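Local coordinates for cutm, flavoprotein of carbon monoxide dehydrogenase (PDB 1FFV) that binds FAD as the flavoprotein subunit of carbon monoxide dehydrogenase and probably passes electrons from carbon monoxide oxidation, received through iron-sulfur clusters, to an outside acceptor, at residues Q88-L93 with V172-Q177; Q177-A182 with A199-K204; A194-A199 with T217-T222; S210-A215 with A231-K236; A226-A231 with A247-A252. All coordinates share one frame; numbering follows the deposited sequence.

In the fold
Contacts 2, 3 and 4 share the four-stranded antiparallel sheet of the C-terminal domain: contacts 2 and 3 use successive parts of strand 196-205 and meet at Ala-199, while contact 4 starts from the neighbouring strand 208-217. Contact 5 joins two helices beside it, its centre about 10 Å from that of contact 4, with Ala-231 common to both. Contact 1 belongs to the FAD-binding domain and runs straight into contact 2 through Gln-177; Phe-175 CE2 lies 3.8 Å from Trp-181 CD1. Toward the flavin the distances shrink: FAD is about 13 Å from the side chain of Leu-93, about 12 Å from that of Ala-199 and about 7 Å from that of Ala-194.

Contact 1 of 5, residues Q88-L93 with V172-Q177; sequences QARLPL and VPAFAQ. Unlike the reference sequence in segment 88-93: Ala-89 (reference Gln).
The ring of Phe-175 has the backbone of Leu-91 over one face, where Leu-91 CA sits 4.2 Å from the ring centroid and only 4° off the normal, a well-centred CH-pi contact. At the rim, near the ring plane, Leu-93 CB comes up to Phe-175 CZ at 3.7 Å. The ring of Pro-92 crosses obliquely, its CG and CD both against the CD2-CE2 side of the phenyl group. With CG anti to its own carbonyl carbon (chi1 -79°), Phe-175 lays its ring back over the junction of helices 85-90 and 92-97.

Beside this ring, Leu-91 and Val-172 meet tip to tip, and Leu-91 CD2 to Val-172 CG2 at 3.5 Å is closer than usual for two methyl groups. Ala-174 CB rests on the bent chain of Arg-90, 3.9 Å from Arg-90 CD, while the guanidinium group goes on to a salt bridge with Glu-65.

One backbone bond links the two segments: Phe-175 N donates to Arg-90 O over 2.9 Å, with 165° at the hydrogen. Because Arg-90 ends helix 85-90, its carbonyl is available to a partner from outside. The chemistry is therefore a single directional bond set in an apolar contact, which ties the break between two helices to the chain leaving strand 166-173.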
# COMPACT_ATOMS: atom_id res chain seq x y z
N GLN C 88 34.45 33.11 29.64
CA GLN C 88 35.71 32.92 28.91
C GLN C 88 36.87 33.78 29.42
O GLN C 88 38.01 33.33 29.46
CB GLN C 88 35.51 33.20 27.43
CG GLN C 88 34.76 32.12 26.67
CD GLN C 88 34.59 32.46 25.20
OE1 GLN C 88 33.72 31.89 24.54
NE2 GLN C 88 35.41 33.37 24.68
N ALA C 89 36.56 35.02 29.80
CA ALA C 89 37.58 35.94 30.27
C ALA C 89 37.88 35.84 31.77
O ALA C 89 39.04 35.94 32.18
CB ALA C 89 37.19 37.37 29.92
N ARG C 90 36.84 35.60 32.56
CA ARG C 90 36.96 35.53 34.02
C ARG C 90 37.13 34.14 34.63
O ARG C 90 37.69 34.00 35.72
CB ARG C 90 35.75 36.21 34.66
CG ARG C 90 35.53 37.65 34.22
CD ARG C 90 36.51 38.60 34.90
NE ARG C 90 37.31 39.38 33.96
CZ ARG C 90 36.91 40.52 33.41
NH1 ARG C 90 35.71 41.02 33.69
NH2 ARG C 90 37.73 41.18 32.60
N LEU C 91 36.62 33.11 33.95
CA LEU C 91 36.71 31.73 34.44
C LEU C 91 36.99 30.80 33.27
O LEU C 91 36.20 29.90 32.98
CB LEU C 91 35.39 31.31 35.10
CG LEU C 91 34.75 32.26 36.12
CD1 LEU C 91 33.38 31.74 36.52
CD2 LEU C 91 35.66 32.42 37.33
N PRO C 92 38.12 31.00 32.57
CA PRO C 92 38.47 30.16 31.42
C PRO C 92 38.36 28.66 31.64
O PRO C 92 38.06 27.91 30.70
CB PRO C 92 39.91 30.60 31.10
CG PRO C 92 40.40 31.19 32.40
CD PRO C 92 39.21 31.94 32.88
N LEU C 93 38.56 28.22 32.89
CA LEU C 93 38.47 26.80 33.24
C LEU C 93 37.09 26.23 32.94
O LEU C 93 36.98 25.17 32.34
CB LEU C 93 38.75 26.61 34.73
CG LEU C 93 39.36 25.31 35.28
CD1 LEU C 93 38.90 25.13 36.72
CD2 LEU C 93 39.00 24.09 34.46
N VAL C 172 31.01 32.43 41.70
CA VAL C 172 32.41 32.05 41.74
C VAL C 172 33.33 33.25 41.56
O VAL C 172 33.04 34.15 40.76
CB VAL C 172 32.73 30.88 40.74
CG1 VAL C 172 31.67 30.76 39.66
CG2 VAL C 172 34.11 31.03 40.12
N PRO C 173 34.38 33.33 42.39
CA PRO C 173 35.33 34.45 42.29
C PRO C 173 36.06 34.45 40.96
O PRO C 173 36.48 33.40 40.47
CB PRO C 173 36.27 34.21 43.48
CG PRO C 173 36.14 32.75 43.76
CD PRO C 173 34.67 32.50 43.57
N ALA C 174 36.13 35.61 40.33
CA ALA C 174 36.82 35.74 39.06
C ALA C 174 38.28 35.39 39.26
O ALA C 174 38.87 35.70 40.30
CB ALA C 174 36.68 37.16 38.52
N PHE C 175 38.86 34.69 38.29
CA PHE C 175 40.26 34.31 38.35
C PHE C 175 41.10 35.57 38.43
O PHE C 175 40.88 36.52 37.67
CB PHE C 175 40.67 33.53 37.10
CG PHE C 175 40.26 32.08 37.09
CD1 PHE C 175 39.42 31.56 38.08
CD2 PHE C 175 40.72 31.23 36.08
CE1 PHE C 175 39.05 30.22 38.05
CE2 PHE C 175 40.35 29.89 36.05
CZ PHE C 175 39.51 29.39 37.04
N ALA C 176 42.06 35.59 39.35
CA ALA C 176 42.95 36.73 39.46
C ALA C 176 43.89 36.62 38.26
O ALA C 176 44.19 35.52 37.80
CB ALA C 176 43.73 36.67 40.77
N GLN C 177 44.31 37.76 37.71
CA GLN C 177 45.21 37.78 36.55
C GLN C 177 46.43 36.86 36.74
O GLN C 177 47.15 36.95 37.74
CB GLN C 177 45.65 39.21 36.24

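Contact 2 of 5, residues Q177-A182 with A199-K204; sequences QGTGWA and AVVMRK
Thr-179 CG2 presses on Val-201 CG1 at 3.5 Å, the closest contact between side chains in an antiparallel pairing held mainly by backbone bonds. Four hydrogen bonds make the ladder. Gly-180 and Met-202 form one hydrogen-bonded pair, in which Gly-180 N reaches Met-202 O over 2.7 Å and Met-202 N returns to Gly-180 O over 2.8 Å. The return bond is straight at hydrogen (172°). Ala-182 and Val-200 make the second such pair, both bonds 2.9 Å long. Between them Trp-181 and Val-201 are the non-hydrogen-bonded pair, their CA atoms 4.3 Å apart, and Trp-181 CA makes a CA-H...O contact of 3.1 Å with Val-200 O. Trp-181 CG is set between the backbone N and the carbonyl carbon (chi1 48°), and the indole leads away from strand 199-204.

Toward Gly-178 and Lys-204 direct pairing gives way to water. One water accepts from Lys-204 N and also lies by Gly-178 O, an approach so short that its details are doubtful. Another donates to Thr-179 OG1, 2.7 Å away, and accepts a longer bond from Arg-203 NE; Thr-179 OG1 is also hydrogen-bonded to Ala-176 O.

These are the arms of a beta hairpin. On the Trp-181 and Val-201 face lies helix 92-97, and Arg-285 adds a cation-pi contact to the indole; Val-200 and Met-202 meet helix 264-285 on the other face, while strand 208-217 continues the sheet beyond strand 196-205.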
# COMPACT_ATOMS: atom_id res chain seq x y z
N GLN C 177 44.31 37.76 37.71
CA GLN C 177 45.21 37.78 36.55
C GLN C 177 46.43 36.86 36.74
O GLN C 177 47.15 36.95 37.74
CB GLN C 177 45.65 39.21 36.24
N GLY C 178 46.63 35.96 35.78
CA GLY C 178 47.75 35.04 35.84
C GLY C 178 47.43 33.70 36.48
O GLY C 178 48.33 32.89 36.74
N THR C 179 46.15 33.45 36.76
CA THR C 179 45.73 32.19 37.36
C THR C 179 45.88 31.03 36.38
O THR C 179 45.45 31.12 35.23
CB THR C 179 44.27 32.25 37.83
OG1 THR C 179 44.16 33.19 38.89
CG2 THR C 179 43.80 30.88 38.30
N GLY C 180 46.52 29.96 36.84
CA GLY C 180 46.69 28.78 36.01
C GLY C 180 45.55 27.82 36.33
O GLY C 180 45.01 27.85 37.44
N TRP C 181 45.21 26.96 35.38
CA TRP C 181 44.11 26.02 35.57
C TRP C 181 44.20 24.81 34.64
O TRP C 181 45.00 24.79 33.70
CB TRP C 181 42.78 26.74 35.31
CG TRP C 181 42.81 27.54 34.03
CD1 TRP C 181 43.28 28.81 33.86
CD2 TRP C 181 42.43 27.08 32.73
NE1 TRP C 181 43.22 29.17 32.54
CE2 TRP C 181 42.70 28.12 31.82
CE3 TRP C 181 41.89 25.88 32.25
CZ2 TRP C 181 42.45 28.01 30.44
CZ3 TRP C 181 41.63 25.77 30.88
CH2 TRP C 181 41.91 26.83 30.00
N ALA C 182 43.34 23.83 34.89
CA ALA C 182 43.31 22.63 34.07
C ALA C 182 42.25 21.64 34.52
O ALA C 182 41.86 21.61 35.68
CB ALA C 182 44.68 21.95 34.07
N ALA C 199 40.52 18.42 38.47
CA ALA C 199 40.38 19.86 38.24
C ALA C 199 41.40 20.57 39.12
O ALA C 199 41.57 20.23 40.29
CB ALA C 199 38.96 20.31 38.58
N VAL C 200 42.08 21.56 38.53
CA VAL C 200 43.09 22.33 39.24
C VAL C 200 43.04 23.82 38.91
O VAL C 200 42.84 24.21 37.76
CB VAL C 200 44.53 21.85 38.89
CG1 VAL C 200 45.57 22.89 39.31
CG2 VAL C 200 44.84 20.53 39.57
N VAL C 201 43.21 24.65 39.94
CA VAL C 201 43.29 26.10 39.80
C VAL C 201 44.49 26.45 40.68
O VAL C 201 44.57 25.99 41.82
CB VAL C 201 42.04 26.84 40.33
CG1 VAL C 201 42.21 28.34 40.13
CG2 VAL C 201 40.79 26.37 39.60
N MET C 202 45.45 27.18 40.12
CA MET C 202 46.64 27.56 40.89
C MET C 202 47.22 28.92 40.52
O MET C 202 47.02 29.43 39.42
CB MET C 202 47.73 26.48 40.77
CG MET C 202 48.53 26.49 39.48
SD MET C 202 49.82 25.20 39.41
CE MET C 202 51.06 25.96 40.24
N ARG C 203 47.92 29.51 41.48
CA ARG C 203 48.58 30.79 41.29
C ARG C 203 50.06 30.60 41.57
O ARG C 203 50.46 29.75 42.37
CB ARG C 203 47.99 31.88 42.20
CG ARG C 203 46.83 32.64 41.58
CD ARG C 203 46.26 33.67 42.55
NE ARG C 203 44.94 33.26 43.03
CZ ARG C 203 44.56 33.26 44.30
NH1 ARG C 203 45.38 33.66 45.26
NH2 ARG C 203 43.35 32.82 44.61
N LYS C 204 50.87 31.42 40.90
CA LYS C 204 52.32 31.36 41.00
C LYS C 204 52.90 32.65 41.56
O LYS C 204 52.30 33.72 41.44
CB LYS C 204 52.86 31.05 39.60
CG LYS C 204 54.31 31.40 39.30
CD LYS C 204 54.59 31.20 37.81
O HOH W 1 49.72 33.11 38.81
O HOH W 2 42.51 33.06 40.98

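Contact 3 of 5, residues A194-A199 with T217-T222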
# COMPACT_ATOMS: atom_id res chain seq x y z
N ALA C 194 33.86 10.49 32.96
CA ALA C 194 35.26 10.23 33.21
C ALA C 194 35.52 8.93 33.96
O ALA C 194 34.70 8.50 34.79
CB ALA C 194 35.87 11.38 33.99
N THR C 195 36.62 8.27 33.61
CA THR C 195 37.05 7.07 34.31
C THR C 195 37.73 7.66 35.57
O THR C 195 37.69 7.08 36.65
CB THR C 195 38.09 6.28 33.50
OG1 THR C 195 37.48 5.77 32.30
CG2 THR C 195 38.63 5.11 34.31
N ALA C 196 38.34 8.82 35.38
CA ALA C 196 39.02 9.57 36.43
C ALA C 196 39.27 10.97 35.87
O ALA C 196 39.49 11.14 34.68
CB ALA C 196 40.33 8.90 36.80
N GLY C 197 39.18 11.97 36.73
CA GLY C 197 39.42 13.33 36.28
C GLY C 197 39.97 14.19 37.41
O GLY C 197 39.80 13.85 38.59
N CYS C 198 40.66 15.27 37.06
CA CYS C 198 41.22 16.16 38.05
C CYS C 198 41.14 17.61 37.62
O CYS C 198 41.61 17.99 36.54
CB CYS C 198 42.67 15.81 38.38
SG CYS C 198 43.50 17.05 39.45
N ALA C 199 40.52 18.42 38.47
CA ALA C 199 40.38 19.86 38.24
C ALA C 199 41.40 20.57 39.12
O ALA C 199 41.57 20.23 40.29
CB ALA C 199 38.96 20.31 38.58
N THR C 217 37.47 13.85 40.13
CA THR C 217 36.22 13.36 39.55
C THR C 217 36.14 11.84 39.40
O THR C 217 37.06 11.21 38.90
CB THR C 217 35.97 13.97 38.15
OG1 THR C 217 35.89 15.40 38.24
CG2 THR C 217 34.67 13.43 37.53
N ASN C 218 35.00 11.29 39.80
CA ASN C 218 34.67 9.87 39.71
C ASN C 218 35.61 8.85 40.35
O ASN C 218 35.73 7.72 39.85
CB ASN C 218 34.38 9.49 38.25
CG ASN C 218 33.23 8.49 38.13
OD1 ASN C 218 32.53 8.23 39.11
ND2 ASN C 218 33.03 7.94 36.93
N VAL C 219 36.23 9.21 41.47
CA VAL C 219 37.15 8.29 42.14
C VAL C 219 36.78 8.05 43.61
O VAL C 219 37.59 7.58 44.40
CB VAL C 219 38.62 8.77 42.01
CG1 VAL C 219 39.06 8.67 40.57
CG2 VAL C 219 38.76 10.19 42.51
N ALA C 220 35.52 8.34 43.93
CA ALA C 220 34.96 8.17 45.27
C ALA C 220 33.45 8.37 45.14
O ALA C 220 32.97 8.74 44.07
CB ALA C 220 35.54 9.19 46.23
N PRO C 221 32.67 8.12 46.21
CA PRO C 221 31.22 8.30 46.12
C PRO C 221 30.79 9.75 45.83
O PRO C 221 29.62 10.01 45.53
CB PRO C 221 30.73 7.83 47.48
CG PRO C 221 31.73 6.76 47.85
CD PRO C 221 33.03 7.43 47.47
N THR C 222 31.74 10.68 45.93
CA THR C 222 31.49 12.10 45.69
C THR C 222 32.75 12.71 45.08
O THR C 222 33.81 12.09 45.09
CB THR C 222 31.24 12.88 47.01
OG1 THR C 222 32.44 12.88 47.82
CG2 THR C 222 30.13 12.25 47.82
O HOH W 3 35.19 6.10 37.28
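Asn-218 brings its side-chain amide end-on to the carbonyl of Ala-194, with Asn-218 ND2 donating to Ala-194 O over 2.8 Å. The bond is nearly straight at the hydrogen (177°), comes almost head-on to the carbonyl oxygen, and lies in the plane of the amide. A water sits between Thr-195 O, 2.8 Å from it, and Asn-218 O, and can donate to each, although more acceptors surround it than it has protons.

Next in line, Gly-197 and Thr-217 form an antiparallel hydrogen-bonded pair. Thr-217 N gives a bond of 2.8 Å to Gly-197 O, and Gly-197 N gives one of 3.1 Å to Thr-217 O, more bent at 138°. Thr-217 CB lies 4.0 Å from Gly-197 CA, a close approach in which glycine presents no side chain to the threonine. The hydroxyl of Thr-217 is engaged elsewhere, with Tyr-183 OH. Ala-196 CB touches Val-219 CG1 at 4.0 Å, adding a small apolar patch.

Asn-218 has left the strand, with positive phi (55°), and this turn of the backbone brings its side chain to the Ala-194 carbonyl. The pattern is that of the end of an antiparallel strand pair, where an asparagine and a water follow the last bridge. It lies at the end of the C-terminal sheet nearer FAD, with the side chain of Ala-194 about 7 Å from the cofactor.

Contact 4 of 5, residues S210-A215 with A231-K236. Unlike the reference sequence in segment 231-236: Ala-231 (reference Ser), Ala-232 (reference Arg).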
# COMPACT_ATOMS: atom_id res chain seq x y z
N SER C 210 51.74 29.73 44.93
CA SER C 210 51.16 30.64 45.92
C SER C 210 49.68 30.38 46.25
O SER C 210 49.17 30.86 47.26
CB SER C 210 51.35 32.10 45.48
OG SER C 210 50.76 32.35 44.22
N HIS C 211 49.01 29.61 45.39
CA HIS C 211 47.60 29.26 45.57
C HIS C 211 47.33 27.93 44.86
O HIS C 211 47.76 27.73 43.73
CB HIS C 211 46.71 30.37 44.99
CG HIS C 211 45.27 29.99 44.87
ND1 HIS C 211 44.39 30.08 45.93
CD2 HIS C 211 44.55 29.53 43.82
CE1 HIS C 211 43.19 29.70 45.53
NE2 HIS C 211 43.26 29.36 44.26
N ILE C 212 46.58 27.04 45.52
CA ILE C 212 46.30 25.74 44.92
C ILE C 212 44.98 25.08 45.36
O ILE C 212 44.65 25.01 46.54
CB ILE C 212 47.50 24.76 45.15
CG1 ILE C 212 47.29 23.45 44.38
CG2 ILE C 212 47.70 24.50 46.63
CD1 ILE C 212 47.30 23.62 42.87
N ARG C 213 44.22 24.62 44.36
CA ARG C 213 42.95 23.92 44.56
C ARG C 213 43.01 22.67 43.70
O ARG C 213 43.18 22.77 42.48
CB ARG C 213 41.75 24.74 44.08
CG ARG C 213 41.04 25.62 45.10
CD ARG C 213 41.20 25.19 46.54
NE ARG C 213 40.82 26.29 47.43
CZ ARG C 213 41.68 27.02 48.14
NH1 ARG C 213 42.98 26.76 48.10
NH2 ARG C 213 41.24 28.07 48.83
N ILE C 214 42.87 21.51 44.33
CA ILE C 214 42.89 20.24 43.61
C ILE C 214 41.62 19.46 43.92
O ILE C 214 41.29 19.25 45.09
CB ILE C 214 44.12 19.38 44.01
CG1 ILE C 214 45.42 20.13 43.74
CG2 ILE C 214 44.11 18.07 43.23
CD1 ILE C 214 46.66 19.44 44.28
N ALA C 215 40.90 19.05 42.88
CA ALA C 215 39.66 18.29 43.04
C ALA C 215 39.63 17.08 42.10
O ALA C 215 40.12 17.14 40.96
CB ALA C 215 38.45 19.18 42.82
N ALA C 231 48.63 20.69 50.13
CA ALA C 231 49.70 20.95 51.08
C ALA C 231 51.06 20.48 50.59
O ALA C 231 52.09 20.92 51.09
CB ALA C 231 49.38 20.31 52.43
N ALA C 232 51.06 19.58 49.61
CA ALA C 232 52.31 19.08 49.06
C ALA C 232 52.93 20.12 48.13
O ALA C 232 54.10 20.03 47.79
CB ALA C 232 52.09 17.78 48.31
N LEU C 233 52.14 21.12 47.77
CA LEU C 233 52.60 22.17 46.85
C LEU C 233 52.67 23.60 47.38
O LEU C 233 53.60 24.32 47.04
CB LEU C 233 51.73 22.16 45.60
CG LEU C 233 51.71 20.88 44.78
CD1 LEU C 233 50.37 20.75 44.07
CD2 LEU C 233 52.88 20.85 43.79
N LEU C 234 51.67 24.00 48.18
CA LEU C 234 51.60 25.38 48.70
C LEU C 234 52.87 25.95 49.35
O LEU C 234 53.36 25.42 50.34
CB LEU C 234 50.43 25.54 49.69
CG LEU C 234 49.43 26.67 49.40
CD1 LEU C 234 48.77 27.12 50.70
CD2 LEU C 234 50.09 27.86 48.71
N GLY C 235 53.35 27.05 48.78
CA GLY C 235 54.54 27.72 49.29
C GLY C 235 55.84 27.00 48.98
O GLY C 235 56.88 27.33 49.55
N LYS C 236 55.77 26.02 48.10
CA LYS C 236 56.94 25.24 47.71
C LYS C 236 57.26 25.46 46.23
O LYS C 236 56.39 25.88 45.46
CB LYS C 236 56.68 23.75 47.96
CG LYS C 236 56.52 23.38 49.42
CD LYS C 236 55.87 22.02 49.56
CE LYS C 236 56.09 21.44 50.94
NZ LYS C 236 57.50 20.93 51.09
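Two side-chain torsions bring Ile-212 and Leu-233 together. Ile-212 places CG1 trans to its backbone N (chi1 -173°), and Leu-233 swings CG opposite its carbonyl carbon (chi1 -60°), so that Ile-212 CG1 and Leu-233 CD1 approach to 4.1 Å as the two chains cross at about a right angle. The same Leu-233 methyl reaches Ile-214, two residues along the strand: Ile-214 CD1 is 3.9 Å from Leu-233 CD1, again roughly perpendicular. One leucine branch thus touches both isoleucines of this strand face.

Leu-234 meets the other branch of Ile-212, CG2. It slides past Ile-212 in the opposite direction, with Leu-234 CG 3.9 Å from Ile-212 CG2, and its CD2 then covers the strand backbone, 3.5 Å from Ser-210 O. Contact across the segments is by apolar packing. The two leucines are the first two residues of a type II beta turn from Leu-233 to Lys-236, closed by a bond of 3.0 Å from Lys-236 N to Leu-233 O, in which Gly-235 takes the positive phi (74°).

Leu-279 of helix 264-285 touches Ile-212, Ile-214 and Leu-233 alike, and Ala-242 and Ala-246 of helix 240-252 also meet Leu-233. Ser-210 and His-211 both face Arg-203 as a classic beta bulge at the start of the segment. Alternate strand residues supplying one apolar face to a covering turn and helix are typical of alpha+beta layering, here helices packed on an antiparallel sheet.

Contact 5 of 5, residues A226-A231 with A247-A252; sequences AEAAEA and ADAAIA. Unlike the reference sequence in segment 226-231: Ala-226 (reference Arg), Ala-228 (reference Gly), Ala-229 (reference Gly), Glu-230 (reference Arg), Ala-231 (reference Ser).
This is an antiparallel helix pair in the C-terminal domain, formed by short helix 227-231 and the 247-252 part of helix 240-252. Their local axes approach to 7.6 Å at 168°, a short separation consistent with an interface of alanines. Ala-249 supplies the central methyl: Ala-249 CB lies 3.5 Å from Ala-229 CA, against the backbone of the other helix, and 4.1 Å from Ala-228 CB. Ala-229 CB in turn meets Ala-249 CB at 4.0 Å and also reaches Ala-250 N. At the N-terminal end of the short helix, Ala-226, its N-cap residue, sets its CB 4.4 Å from Ala-250 CB.

A single water bridges the backbones. It accepts from Ala-229 N over 2.9 Å, an amide in the first turn of helix 227-231, and donates a weak bond of 3.0 Å to Ala-249 O.

Around the pair, strand 208-217 lies alongside, with Ile-214 touching Ala-226 and Ala-229 and Leu-216 touching Ala-250. Glu-230, pointing away from helix 240-252, bonds to Ile-214 N and forms a salt bridge with Arg-225, while helix 264-285 packs on Ala-247 and Ala-250.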
# COMPACT_ATOMS: atom_id res chain seq x y z
N ALA C 226 41.35 17.66 47.33
CA ALA C 226 42.54 16.97 47.83
C ALA C 226 43.43 17.95 48.61
O ALA C 226 44.41 18.47 48.07
CB ALA C 226 43.30 16.33 46.67
N GLU C 227 43.07 18.19 49.87
CA GLU C 227 43.82 19.12 50.71
C GLU C 227 45.25 18.70 51.03
O GLU C 227 46.15 19.54 50.96
CB GLU C 227 43.05 19.46 51.99
CG GLU C 227 41.86 20.38 51.75
CD GLU C 227 41.41 21.09 53.01
OE1 GLU C 227 40.28 20.83 53.47
OE2 GLU C 227 42.19 21.92 53.54
N ALA C 228 45.46 17.44 51.38
CA ALA C 228 46.82 16.96 51.66
C ALA C 228 47.66 17.11 50.39
O ALA C 228 48.86 17.38 50.45
CB ALA C 228 46.80 15.50 52.10
N ALA C 229 47.01 16.93 49.24
CA ALA C 229 47.66 17.08 47.94
C ALA C 229 48.02 18.55 47.75
O ALA C 229 49.08 18.88 47.23
CB ALA C 229 46.76 16.59 46.82
N GLU C 230 47.13 19.44 48.18
CA GLU C 230 47.37 20.88 48.07
C GLU C 230 48.57 21.26 48.93
O GLU C 230 49.45 22.01 48.49
CB GLU C 230 46.14 21.68 48.51
CG GLU C 230 44.96 21.64 47.53
CD GLU C 230 43.69 22.32 48.05
OE1 GLU C 230 42.62 22.07 47.46
OE2 GLU C 230 43.75 23.10 49.03
N ALA C 231 48.63 20.69 50.13
CA ALA C 231 49.70 20.95 51.08
C ALA C 231 51.06 20.48 50.59
O ALA C 231 52.09 20.92 51.09
CB ALA C 231 49.38 20.31 52.43
N ALA C 247 50.31 13.95 43.77
CA ALA C 247 49.62 12.82 43.14
C ALA C 247 49.40 11.70 44.16
O ALA C 247 48.29 11.17 44.27
CB ALA C 247 50.43 12.31 41.94
N ASP C 248 50.44 11.38 44.93
CA ASP C 248 50.35 10.34 45.95
C ASP C 248 49.35 10.69 47.04
O ASP C 248 48.62 9.82 47.53
CB ASP C 248 51.73 10.07 46.59
CG ASP C 248 52.71 9.39 45.64
OD1 ASP C 248 52.30 8.90 44.57
OD2 ASP C 248 53.92 9.35 45.98
N ALA C 249 49.31 11.97 47.42
CA ALA C 249 48.39 12.42 48.45
C ALA C 249 46.94 12.33 47.94
O ALA C 249 46.02 12.05 48.71
CB ALA C 249 48.72 13.84 48.87
N ALA C 250 46.77 12.57 46.65
CA ALA C 250 45.46 12.49 46.02
C ALA C 250 45.09 11.02 45.92
O ALA C 250 43.96 10.63 46.24
CB ALA C 250 45.50 13.11 44.64
N ILE C 251 46.05 10.19 45.50
CA ILE C 251 45.84 8.76 45.37
C ILE C 251 45.37 8.15 46.70
O ILE C 251 44.49 7.30 46.73
CB ILE C 251 47.13 8.06 44.86
CG1 ILE C 251 47.21 8.15 43.33
CG2 ILE C 251 47.20 6.61 45.35
CD1 ILE C 251 48.49 7.60 42.73
N ALA C 252 45.93 8.65 47.80
CA ALA C 252 45.60 8.14 49.14
C ALA C 252 44.13 8.29 49.56
O ALA C 252 43.62 7.48 50.34
CB ALA C 252 46.51 8.78 50.18
O HOH W 4 44.94 14.83 49.27